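Local atomic coordinates of IG hypothetical 16092 (Bacillus cereus ATCC 14579, PDB entry 1YQH), a protein that is of unknown function but belongs to the UPF0045 (DUF77) family and, as a thiamine-binding-protein relative, may bind thiamine or a similar ligand. Residues A64-A67 and C68-G72. Residues are numbered along the deposited sequence; the frame is centred on the assembly and turned at random.
Sequences AQQA and CVDAG
Gln-66 and Asp-70, one helical turn apart, bring their side chains together on one side of the helix, crossing at about a right angle with the amide and carboxylate planes turned 50° from each other; Asp-70 is exposed. Gln-66 sets out anti to its own backbone nitrogen (chi1 -178°) and bends at chi2, which carries the amide forward over the following turn, alongside Val-69 and up to the carboxylate. The methylene CG of Gln-66 lies 3.8 Å from OD2 of Asp-70. The end of the amide comes closer, the atom modelled as Gln-66 OE1 lying 3.0 Å from Asp-70 OD1, although the amide is probably turned over. Beneath this pair, Asp-70 N donates to Gln-66 O over 2.9 Å in a nearly straight helical bond (167°).

On the buried side, Cys-68 directs SG back beside its own backbone N, and the sulfur rests 3.6 Å from Ala-64 O, the same carbonyl that accepts the Cys-68 N-H at 3.2 Å. These are the last two turns of helix 54-70, one of two helices packed on a four-stranded antiparallel sheet in the βαββαβ ferredoxin-like arrangement; Cys-68 fits between Val-26 and Ala-30 of helix 23-36 and Val-14 and Val-76 of the sheet. Gln-65 OE1 accepts a hydrogen bond from Thr-78 OG1, while Val-69 packs on Tyr-84 of a second subunit and lays CG2 3.8 Å from Gln-65 O. After a last regular bond from Ala-71 N to Ala-67 O (2.9 Å), the helix ends in a Schellman motif: Gly-72 takes a positive phi, and Gly-72 N bonds back to Val-69 O at 3.0 Å.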
loop_
_atom_site.group_PDB
_atom_site.type_symbol
_atom_site.label_atom_id
_atom_site.label_comp_id
_atom_site.label_asym_id
_atom_site.label_seq_id
_atom_site.Cartn_x
_atom_site.Cartn_y
_atom_site.Cartn_z
ATOM N N ALA A 64 -9.620 7.142 -12.839
ATOM C CA ALA A 64 -10.451 6.795 -11.674
ATOM C C ALA A 64 -10.275 7.853 -10.605
ATOM O O ALA A 64 -11.251 8.359 -10.067
ATOM C CB ALA A 64 -10.073 5.410 -11.116
ATOM N N GLN A 65 -9.022 8.200 -10.297
ATOM C CA GLN A 65 -8.809 9.246 -9.293
ATOM C C GLN A 65 -9.343 10.609 -9.775
ATOM O O GLN A 65 -9.906 11.362 -8.988
ATOM C CB GLN A 65 -7.360 9.286 -8.779
ATOM C CG GLN A 65 -6.372 9.929 -9.668
ATOM C CD GLN A 65 -4.954 10.027 -9.068
ATOM O OE1 GLN A 65 -4.677 9.638 -7.921
ATOM N NE2 GLN A 65 -4.055 10.550 -9.863
ATOM N N GLN A 66 -9.211 10.909 -11.073
ATOM C CA GLN A 66 -9.785 12.146 -11.595
ATOM C C GLN A 66 -11.313 12.119 -11.509
ATOM O O GLN A 66 -11.932 13.147 -11.222
ATOM C CB GLN A 66 -9.320 12.441 -13.036
ATOM C CG GLN A 66 -9.864 13.757 -13.594
ATOM C CD GLN A 66 -9.419 14.968 -12.804
ATOM O OE1 GLN A 66 -10.223 15.856 -12.495
ATOM N NE2 GLN A 66 -8.134 15.023 -12.482
ATOM N N ALA A 67 -11.920 10.953 -11.740
ATOM C CA ALA A 67 -13.387 10.834 -11.609
ATOM C C ALA A 67 -13.853 11.224 -10.199
ATOM O O ALA A 67 -14.920 11.828 -10.038
ATOM C CB ALA A 67 -13.866 9.428 -11.967
ATOM N N CYS A 68 -13.052 10.888 -9.192
ATOM C CA CYS A 68 -13.367 11.256 -7.815
ATOM C C CYS A 68 -13.439 12.779 -7.661
ATOM O O CYS A 68 -14.391 13.321 -7.091
ATOM C CB CYS A 68 -12.315 10.702 -6.851
ATOM S SG CYS A 68 -12.296 8.918 -6.644
ATOM N N VAL A 69 -12.433 13.465 -8.194
ATOM C CA VAL A 69 -12.377 14.932 -8.174
ATOM C C VAL A 69 -13.544 15.538 -8.957
ATOM O O VAL A 69 -14.207 16.482 -8.486
ATOM C CB VAL A 69 -11.012 15.433 -8.705
ATOM C CG1 VAL A 69 -10.985 16.967 -8.837
ATOM C CG2 VAL A 69 -9.890 14.939 -7.768
ATOM N N ASP A 70 -13.822 14.983 -10.135
ATOM C CA ASP A 70 -14.962 15.455 -10.939
ATOM C C ASP A 70 -16.294 15.271 -10.190
ATOM O O ASP A 70 -17.239 16.060 -10.372
ATOM C CB ASP A 70 -15.017 14.729 -12.281
ATOM C CG ASP A 70 -13.838 15.053 -13.189
ATOM O OD1 ASP A 70 -13.162 16.085 -12.994
ATOM O OD2 ASP A 70 -13.591 14.250 -14.119
ATOM N N ALA A 71 -16.354 14.238 -9.354
ATOM C CA ALA A 71 -17.535 13.929 -8.554
ATOM C C ALA A 71 -17.653 14.807 -7.294
ATOM O O ALA A 71 -18.642 14.715 -6.555
ATOM C CB ALA A 71 -17.550 12.450 -8.187
ATOM N N GLY A 72 -16.659 15.652 -7.054
ATOM C CA GLY A 72 -16.690 16.554 -5.899
ATOM C C GLY A 72 -15.601 16.380 -4.852
ATOM O O GLY A 72 -15.571 17.121 -3.864
#